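Local coordinates for protein glutathione transferase (Lolium rigidum, PDB 6ZB6) that probably conjugates glutathione to electrophilic xenobiotics, as a phi class transferase of a grass weed linked to multiple-herbicide resistance, at residues A[11-16]-A[176-181]; A[200-205]-A[209-214]. All blocks are in the same frame, centred on the assembly; numbering follows the deposited sequence.

Overall arrangement
Interaction 1 joins the two domains of the glutathione transferase fold. It pairs the start of helix 13-24, in the thioredoxin-like N-terminal domain, with helix 173-179, in the helical C-terminal domain. Interaction 2 comes later in the chain, where helix 192-202 turns into helix 205-214. The two centres lie about 11 Å apart. They touch through helix 205-214: M214 packs its CE on F177 and Y178 and its SD on A16 CB, while S211 meets F177. Interaction 1 borders the bound S-(p-nitrobenzyl)glutathione through S12, T13 and N14. Helix 205-214 packs on helices from both domains and backs that junction from farther off.

Interaction 1: residues A[11-16]-A[176-181]; sequences MSTNVA and TFYFMA. With GTB (S-(p-nitrobenzyl)glutathione), chain G.
The hydroxyl OH of Y178 donates a hydrogen bond to the backbone O of M11, at 2.6 Å. It comes in the carbonyl plane, on a lone pair, with a C=O...donor angle of 126°. The same OH lies 3.6 Å from M11 CB. The methyl CG2 of T13, like M11 O, meets the ring at its edge, near the plane, and lies 3.4 Å from Y178 CD2. F177 CD2 lies above one face, offset toward the rim, and V117 of helix 92-127 also touches Y178.

T13 has OG1 between its backbone N and carbonyl carbon (chi1 44°). This sets CG2 on the tyrosine and leaves OG1 near the ligand, 3.7 Å from SG2 of S-(p-nitrobenzyl)glutathione. S12, the N-cap of helix 13-24, brings its OG to 3.2 Å from the same SG2. N14 ND2 is 3.6 Å from SG2 and is hydrogen-bonded to Y175 OH. Phi class transferases use a serine at the start of this helix to activate the thiol, and S12 is consistent with that role. The buried bond spends the phenol proton on the carbonyl just before S12, and so links the C-terminal domain to the edge of the glutathione site.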
ATOM      1  N   MET A  11      -1.847  -5.746   9.603  1.00 21.79           N
ATOM      2  CA  MET A  11      -3.106  -5.395   8.951  1.00 28.19           C
ATOM      3  C   MET A  11      -3.197  -3.921   8.587  1.00 27.69           C
ATOM      4  O   MET A  11      -3.988  -3.567   7.711  1.00 24.10           O
ATOM      5  CB  MET A  11      -4.292  -5.769   9.843  1.00 31.77           C
ATOM      6  CG  MET A  11      -4.228  -5.163  11.228  1.00 52.57           C
ATOM      7  SD  MET A  11      -5.827  -4.612  11.848  1.00 70.19           S
ATOM      8  CE  MET A  11      -5.920  -2.976  11.120  1.00 72.59           C
ATOM      9  N   SER A  12      -2.424  -3.052   9.235  1.00 22.64           N
ATOM     10  CA  SER A  12      -2.459  -1.633   8.904  1.00 23.12           C
ATOM     11  C   SER A  12      -1.909  -1.420   7.499  1.00 18.58           C
ATOM     12  O   SER A  12      -0.849  -1.958   7.150  1.00 23.32           O
ATOM     13  CB  SER A  12      -1.645  -0.838   9.929  1.00 29.85           C
ATOM     14  OG  SER A  12      -1.320   0.448   9.447  1.00 36.81           O
ATOM     15  N   THR A  13      -2.625  -0.625   6.693  1.00 19.27           N
ATOM     16  CA  THR A  13      -2.249  -0.449   5.285  1.00 19.57           C
ATOM     17  C   THR A  13      -0.788  -0.047   5.122  1.00 22.17           C
ATOM     18  O   THR A  13      -0.056  -0.622   4.307  1.00 17.38           O
ATOM     19  CB  THR A  13      -3.130   0.611   4.629  1.00 23.15           C
ATOM     20  OG1 THR A  13      -3.271   1.721   5.512  1.00 23.69           O
ATOM     21  CG2 THR A  13      -4.511   0.033   4.300  1.00 20.01           C
ATOM     22  N   ASN A  14      -0.348   0.957   5.870  1.00 20.21           N
ATOM     23  CA  ASN A  14       0.988   1.474   5.607  1.00 22.57           C
ATOM     24  C   ASN A  14       2.074   0.608   6.230  1.00 19.74           C
ATOM     25  O   ASN A  14       3.229   0.679   5.794  1.00 17.05           O
ATOM     26  CB  ASN A  14       1.066   2.936   6.060  1.00 19.16           C
ATOM     27  CG  ASN A  14       0.140   3.827   5.249  1.00 16.15           C
ATOM     28  OD1 ASN A  14       0.299   3.959   4.034  1.00 20.84           O
ATOM     29  ND2 ASN A  14      -0.864   4.398   5.902  1.00 16.70           N
ATOM     30  N   VAL A  15       1.731  -0.237   7.204  1.00 22.24           N
ATOM     31  CA  VAL A  15       2.651  -1.298   7.607  1.00 21.12           C
ATOM     32  C   VAL A  15       2.783  -2.328   6.494  1.00 22.69           C
ATOM     33  O   VAL A  15       3.896  -2.704   6.095  1.00 19.58           O
ATOM     34  CB  VAL A  15       2.183  -1.953   8.919  1.00 24.76           C
ATOM     35  CG1 VAL A  15       3.014  -3.198   9.204  1.00 20.49           C
ATOM     36  CG2 VAL A  15       2.248  -0.960  10.078  1.00 23.55           C
ATOM     37  N   ALA A  16       1.637  -2.822   5.997  1.00 21.39           N
ATOM     38  CA  ALA A  16       1.627  -3.811   4.930  1.00 22.32           C
ATOM     39  C   ALA A  16       2.433  -3.340   3.736  1.00 18.46           C
ATOM     40  O   ALA A  16       3.102  -4.145   3.081  1.00 15.20           O
ATOM     41  CB  ALA A  16       0.186  -4.108   4.496  1.00 19.35           C
ATOM     42  N   THR A 176      -5.994  -0.588  -1.961  1.00 18.78           N
ATOM     43  CA  THR A 176      -6.901  -1.197  -2.940  1.00 20.02           C
ATOM     44  C   THR A 176      -7.331  -2.583  -2.484  1.00 24.01           C
ATOM     45  O   THR A 176      -8.480  -2.989  -2.704  1.00 22.54           O
ATOM     46  CB  THR A 176      -6.238  -1.265  -4.317  1.00 22.51           C
ATOM     47  OG1 THR A 176      -5.840   0.050  -4.706  1.00 22.86           O
ATOM     48  CG2 THR A 176      -7.218  -1.814  -5.402  1.00 16.34           C
ATOM     49  N   PHE A 177      -6.419  -3.319  -1.848  1.00 19.26           N
ATOM     50  CA  PHE A 177      -6.774  -4.598  -1.247  1.00 20.46           C
ATOM     51  C   PHE A 177      -8.015  -4.479  -0.366  1.00 25.55           C
ATOM     52  O   PHE A 177      -8.955  -5.275  -0.483  1.00 25.23           O
ATOM     53  CB  PHE A 177      -5.602  -5.144  -0.434  1.00 23.92           C
ATOM     54  CG  PHE A 177      -5.915  -6.439   0.251  1.00 32.10           C
ATOM     55  CD1 PHE A 177      -6.071  -7.599  -0.486  1.00 33.04           C
ATOM     56  CD2 PHE A 177      -6.099  -6.486   1.622  1.00 31.77           C
ATOM     57  CE1 PHE A 177      -6.382  -8.798   0.137  1.00 40.07           C
ATOM     58  CE2 PHE A 177      -6.406  -7.681   2.248  1.00 33.53           C
ATOM     59  CZ  PHE A 177      -6.542  -8.837   1.504  1.00 29.50           C
ATOM     60  N   TYR A 178      -8.037  -3.479   0.518  1.00 24.90           N
ATOM     61  CA  TYR A 178      -9.173  -3.298   1.419  1.00 23.47           C
ATOM     62  C   TYR A 178     -10.397  -2.767   0.688  1.00 28.09           C
ATOM     63  O   TYR A 178     -11.532  -3.126   1.041  1.00 29.67           O
ATOM     64  CB  TYR A 178      -8.793  -2.371   2.576  1.00 26.39           C
ATOM     65  CG  TYR A 178      -8.001  -3.072   3.662  1.00 26.51           C
ATOM     66  CD1 TYR A 178      -8.420  -4.296   4.169  1.00 26.66           C
ATOM     67  CD2 TYR A 178      -6.837  -2.511   4.184  1.00 29.19           C
ATOM     68  CE1 TYR A 178      -7.706  -4.953   5.156  1.00 31.43           C
ATOM     69  CE2 TYR A 178      -6.110  -3.160   5.178  1.00 27.51           C
ATOM     70  CZ  TYR A 178      -6.551  -4.384   5.664  1.00 32.72           C
ATOM     71  OH  TYR A 178      -5.839  -5.052   6.654  1.00 26.19           O
ATOM     72  N   PHE A 179     -10.195  -1.929  -0.332  1.00 20.92           N
ATOM     73  CA  PHE A 179     -11.315  -1.511  -1.178  1.00 19.81           C
ATOM     74  C   PHE A 179     -12.063  -2.723  -1.732  1.00 20.33           C
ATOM     75  O   PHE A 179     -13.301  -2.714  -1.828  1.00 24.61           O
ATOM     76  CB  PHE A 179     -10.802  -0.619  -2.318  1.00 22.68           C
ATOM     77  CG  PHE A 179     -11.883  -0.157  -3.272  1.00 23.92           C
ATOM     78  CD1 PHE A 179     -12.607   1.002  -3.015  1.00 22.14           C
ATOM     79  CD2 PHE A 179     -12.162  -0.875  -4.428  1.00 28.94           C
ATOM     80  CE1 PHE A 179     -13.597   1.430  -3.892  1.00 26.84           C
ATOM     81  CE2 PHE A 179     -13.166  -0.455  -5.314  1.00 25.54           C
ATOM     82  CZ  PHE A 179     -13.884   0.700  -5.040  1.00 25.47           C
ATOM     83  N   MET A 180     -11.332  -3.787  -2.084  1.00 19.01           N
ATOM     84  CA  MET A 180     -11.965  -4.999  -2.597  1.00 27.62           C
ATOM     85  C   MET A 180     -12.818  -5.704  -1.555  1.00 33.70           C
ATOM     86  O   MET A 180     -13.545  -6.643  -1.907  1.00 27.42           O
ATOM     87  CB  MET A 180     -10.911  -5.971  -3.143  1.00 27.13           C
ATOM     88  CG  MET A 180     -10.159  -5.458  -4.373  1.00 29.00           C
ATOM     89  SD  MET A 180     -11.275  -4.864  -5.671  1.00 26.00           S
ATOM     90  CE  MET A 180     -10.218  -3.737  -6.572  1.00 31.55           C
ATOM     91  N   ALA A 181     -12.767  -5.272  -0.297  1.00 27.45           N
ATOM     92  CA  ALA A 181     -13.648  -5.789   0.736  1.00 26.05           C
ATOM     93  C   ALA A 181     -14.848  -4.894   0.996  1.00 33.53           C
ATOM     94  O   ALA A 181     -15.672  -5.217   1.858  1.00 33.60           O
ATOM     95  CB  ALA A 181     -12.874  -6.002   2.038  1.00 30.18           C
TER
HETATM   96  N1  GTB G 301       2.087   8.850   5.725  1.00 18.02           N
HETATM   97  CA1 GTB G 301       2.163   7.855   6.783  1.00 21.51           C
HETATM   98  C1  GTB G 301       2.863   6.597   6.244  1.00 18.28           C
HETATM   99  O11 GTB G 301       2.668   6.217   5.057  1.00 24.21           O
HETATM  100  O12 GTB G 301       3.641   5.930   6.978  1.00 19.89           O
HETATM  101  CB1 GTB G 301       0.731   7.544   7.233  1.00 22.70           C
HETATM  102  CG1 GTB G 301       0.790   6.478   8.326  1.00 23.37           C
HETATM  103  CD1 GTB G 301      -0.564   6.283   8.986  1.00 26.96           C
HETATM  104  OE1 GTB G 301      -1.522   6.908   8.647  1.00 26.00           O
HETATM  105  N2  GTB G 301      -0.666   5.305  10.040  1.00 21.22           N
HETATM  106  CA2 GTB G 301      -1.962   5.131  10.664  1.00 25.17           C
HETATM  107  C2  GTB G 301      -1.849   5.556  12.120  1.00 21.65           C
HETATM  108  O2  GTB G 301      -0.915   5.249  12.793  1.00 22.74           O
HETATM  109  CB2 GTB G 301      -2.382   3.663  10.560  1.00 24.32           C
HETATM  110  SG2 GTB G 301      -2.644   3.254   8.795  1.00 30.90           S
HETATM  111  N3  GTB G 301      -2.895   6.372  12.688  1.00 25.54           N
HETATM  112  CA3 GTB G 301      -2.791   6.769  14.077  1.00 30.26           C
HETATM  113  C3  GTB G 301      -2.820   8.290  14.198  1.00 36.92           C
HETATM  114  O31 GTB G 301      -3.134   8.819  15.300  1.00 44.62           O
HETATM  115  O32 GTB G 301      -2.530   9.017  13.208  1.00 37.82           O
HETATM  116  C'  GTB G 301      -4.086   4.184   8.198  1.00 35.64           C
HETATM  117  C1' GTB G 301      -5.301   3.773   9.024  1.00 45.42           C
HETATM  118  C2' GTB G 301      -5.929   4.702   9.838  1.00 50.70           C
HETATM  119  C3' GTB G 301      -7.034   4.336  10.593  1.00 58.90           C
HETATM  120  C4' GTB G 301      -7.517   3.038  10.530  1.00 57.62           C
HETATM  121  N41 GTB G 301      -8.679   2.646  11.326  1.00 59.47           N
HETATM  122  O41 GTB G 301      -9.400   3.598  12.068  1.00 59.42           O
HETATM  123  O42 GTB G 301      -9.006   1.520  11.347  1.00 55.22           O
HETATM  124  C5' GTB G 301      -6.884   2.106   9.715  1.00 53.47           C
HETATM  125  C6' GTB G 301      -5.778   2.471   8.961  1.00 52.61           C

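Interaction 2: residues A[200-205]-A[209-214]; sequences RIMARP and KISATM
M202 reaches S211 with its methyl end across the turn between helices 192-202 and 205-214. The side chain sets off to one side, then bends twice, at chi2 -53° and chi3 -62°. This brings CE nearer the second helix, 4.0 Å from S211 OG. This is a loose van der Waals contact. S211 points its CB toward the 200-205 segment. Its OG lies between the backbone N and the carbonyl carbon (chi1 60°). There it is bonded mainly to I207 O in its own helix, with K208 O also close enough to share. I207 also touches M202, and F177 of helix 173-179 packs on both M202 and S211.

Closer to the turn, P205 and K209 are joined by the backbone. K209 N donates to P205 O at 3.0 Å, an i to i+4 bond in the first turn of helix 205-214, for which R204 is the N-cap. K209 CB lies 3.5 Å from the same oxygen. Beyond CB the lysine chain runs extended and away from the proline. R204 reaches helix 13-24 by a salt bridge to E24, K209 only by a long, weak ion pair with E23. The link between the segments is thus a local helix-start bond plus a light methyl contact. The serine hydroxyl is already engaged with its own helix and offers M202 no polar bond.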
ATOM      1  N   ARG A 200      -2.692  -9.024 -11.953  1.00 25.77           N
ATOM      2  CA  ARG A 200      -1.261  -9.283 -12.026  1.00 29.78           C
ATOM      3  C   ARG A 200      -0.589  -8.955 -10.697  1.00 27.22           C
ATOM      4  O   ARG A 200       0.241  -9.727 -10.213  1.00 26.76           O
ATOM      5  CB  ARG A 200      -0.630  -8.483 -13.167  1.00 31.77           C
ATOM      6  CG  ARG A 200      -0.889  -9.061 -14.555  1.00 41.96           C
ATOM      7  CD  ARG A 200       0.030  -8.431 -15.597  1.00 42.44           C
ATOM      8  NE  ARG A 200      -0.358  -7.058 -15.904  1.00 37.90           N
ATOM      9  CZ  ARG A 200      -1.349  -6.722 -16.728  1.00 38.80           C
ATOM     10  NH1 ARG A 200      -2.056  -7.660 -17.349  1.00 31.94           N
ATOM     11  NH2 ARG A 200      -1.633  -5.445 -16.936  1.00 35.87           N
ATOM     12  N   ILE A 201      -0.972  -7.836 -10.075  1.00 26.75           N
ATOM     13  CA  ILE A 201      -0.427  -7.484  -8.762  1.00 26.33           C
ATOM     14  C   ILE A 201      -0.772  -8.557  -7.735  1.00 27.43           C
ATOM     15  O   ILE A 201       0.089  -9.009  -6.965  1.00 22.65           O
ATOM     16  CB  ILE A 201      -0.941  -6.099  -8.323  1.00 27.83           C
ATOM     17  CG1 ILE A 201      -0.316  -4.999  -9.183  1.00 27.17           C
ATOM     18  CG2 ILE A 201      -0.673  -5.858  -6.825  1.00 26.66           C
ATOM     19  CD1 ILE A 201      -0.930  -3.632  -8.942  1.00 28.53           C
ATOM     20  N   MET A 202      -2.035  -8.989  -7.713  1.00 26.12           N
ATOM     21  CA  MET A 202      -2.484  -9.976  -6.735  1.00 26.76           C
ATOM     22  C   MET A 202      -1.878 -11.350  -6.974  1.00 28.48           C
ATOM     23  O   MET A 202      -1.892 -12.192  -6.070  1.00 30.01           O
ATOM     24  CB  MET A 202      -4.015 -10.080  -6.750  1.00 24.74           C
ATOM     25  CG  MET A 202      -4.739  -8.889  -6.098  1.00 25.89           C
ATOM     26  SD  MET A 202      -4.198  -8.489  -4.399  1.00 31.80           S
ATOM     27  CE  MET A 202      -4.643  -9.998  -3.550  1.00 33.58           C
ATOM     28  N   ALA A 203      -1.363 -11.601  -8.168  1.00 27.68           N
ATOM     29  CA  ALA A 203      -0.716 -12.870  -8.459  1.00 27.45           C
ATOM     30  C   ALA A 203       0.701 -12.958  -7.909  1.00 31.15           C
ATOM     31  O   ALA A 203       1.256 -14.061  -7.861  1.00 28.40           O
ATOM     32  CB  ALA A 203      -0.695 -13.104  -9.972  1.00 26.11           C
ATOM     33  N   ARG A 204       1.295 -11.839  -7.485  1.00 25.04           N
ATOM     34  CA  ARG A 204       2.687 -11.857  -7.067  1.00 27.19           C
ATOM     35  C   ARG A 204       2.834 -12.619  -5.756  1.00 26.11           C
ATOM     36  O   ARG A 204       2.035 -12.425  -4.832  1.00 25.90           O
ATOM     37  CB  ARG A 204       3.216 -10.431  -6.900  1.00 22.46           C
ATOM     38  CG  ARG A 204       3.337  -9.684  -8.218  1.00 27.30           C
ATOM     39  CD  ARG A 204       3.981  -8.312  -8.026  1.00 29.12           C
ATOM     40  NE  ARG A 204       5.422  -8.411  -7.841  1.00 25.45           N
ATOM     41  CZ  ARG A 204       6.291  -8.606  -8.827  1.00 28.05           C
ATOM     42  NH1 ARG A 204       5.867  -8.715 -10.079  1.00 25.88           N
ATOM     43  NH2 ARG A 204       7.592  -8.684  -8.561  1.00 29.81           N
ATOM     44  N   PRO A 205       3.840 -13.489  -5.647  1.00 31.55           N
ATOM     45  CA  PRO A 205       4.044 -14.221  -4.379  1.00 35.38           C
ATOM     46  C   PRO A 205       4.138 -13.317  -3.162  1.00 27.08           C
ATOM     47  O   PRO A 205       3.512 -13.609  -2.133  1.00 25.75           O
ATOM     48  CB  PRO A 205       5.351 -14.990  -4.629  1.00 36.90           C
ATOM     49  CG  PRO A 205       5.440 -15.124  -6.125  1.00 37.24           C
ATOM     50  CD  PRO A 205       4.794 -13.889  -6.699  1.00 29.30           C
ATOM     51  N   LYS A 209       1.415 -13.304  -0.077  1.00 31.63           N
ATOM     52  CA  LYS A 209       1.824 -13.593   1.289  1.00 31.05           C
ATOM     53  C   LYS A 209       1.317 -12.529   2.252  1.00 24.74           C
ATOM     54  O   LYS A 209       0.755 -12.852   3.303  1.00 32.38           O
ATOM     55  CB  LYS A 209       3.341 -13.722   1.357  1.00 31.52           C
ATOM     56  CG  LYS A 209       3.880 -13.987   2.755  1.00 32.33           C
ATOM     57  CD  LYS A 209       5.245 -14.630   2.688  1.00 37.17           C
ATOM     58  CE  LYS A 209       5.891 -14.707   4.057  1.00 39.68           C
ATOM     59  NZ  LYS A 209       7.250 -15.307   3.956  1.00 45.95           N
ATOM     60  N   ILE A 210       1.502 -11.248   1.914  1.00 21.70           N
ATOM     61  CA  ILE A 210       1.135 -10.195   2.856  1.00 22.68           C
ATOM     62  C   ILE A 210      -0.382 -10.065   2.951  1.00 24.75           C
ATOM     63  O   ILE A 210      -0.931  -9.837   4.036  1.00 27.33           O
ATOM     64  CB  ILE A 210       1.809  -8.865   2.467  1.00 24.81           C
ATOM     65  CG1 ILE A 210       3.331  -9.005   2.570  1.00 27.78           C
ATOM     66  CG2 ILE A 210       1.317  -7.728   3.353  1.00 26.44           C
ATOM     67  CD1 ILE A 210       3.805  -9.670   3.866  1.00 23.48           C
ATOM     68  N   SER A 211      -1.093 -10.225   1.832  1.00 25.02           N
ATOM     69  CA  SER A 211      -2.545 -10.085   1.912  1.00 32.89           C
ATOM     70  C   SER A 211      -3.149 -11.164   2.808  1.00 36.14           C
ATOM     71  O   SER A 211      -4.166 -10.925   3.473  1.00 29.82           O
ATOM     72  CB  SER A 211      -3.166 -10.107   0.508  1.00 38.09           C
ATOM     73  OG  SER A 211      -2.886 -11.310  -0.181  1.00 44.46           O
ATOM     74  N   ALA A 212      -2.502 -12.331   2.890  1.00 36.79           N
ATOM     75  CA  ALA A 212      -2.958 -13.387   3.790  1.00 40.38           C
ATOM     76  C   ALA A 212      -2.727 -13.035   5.256  1.00 44.15           C
ATOM     77  O   ALA A 212      -3.403 -13.578   6.133  1.00 44.08           O
ATOM     78  CB  ALA A 212      -2.257 -14.703   3.461  1.00 35.02           C
ATOM     79  N   THR A 213      -1.772 -12.162   5.557  1.00 41.16           N
ATOM     80  CA  THR A 213      -1.566 -11.762   6.942  1.00 46.63           C
ATOM     81  C   THR A 213      -2.414 -10.562   7.334  1.00 48.07           C
ATOM     82  O   THR A 213      -2.549 -10.282   8.527  1.00 52.04           O
ATOM     83  CB  THR A 213      -0.090 -11.446   7.215  1.00 45.46           C
ATOM     84  OG1 THR A 213       0.237 -10.170   6.656  1.00 50.27           O
ATOM     85  CG2 THR A 213       0.807 -12.502   6.608  1.00 42.76           C
ATOM     86  N   MET A 214      -2.978  -9.851   6.363  1.00 55.87           N
ATOM     87  CA  MET A 214      -3.898  -8.762   6.667  1.00 59.32           C
ATOM     88  C   MET A 214      -5.305  -9.271   6.963  1.00 79.40           C
ATOM     89  O   MET A 214      -6.003  -8.680   7.793  1.00 74.15           O
ATOM     90  CB  MET A 214      -3.916  -7.767   5.506  1.00 46.22           C
ATOM     91  CG  MET A 214      -2.528  -7.251   5.124  1.00 29.34           C
ATOM     92  SD  MET A 214      -2.499  -6.460   3.512  1.00 26.80           S
ATOM     93  CE  MET A 214      -3.576  -5.070   3.834  1.00 25.04           C
TER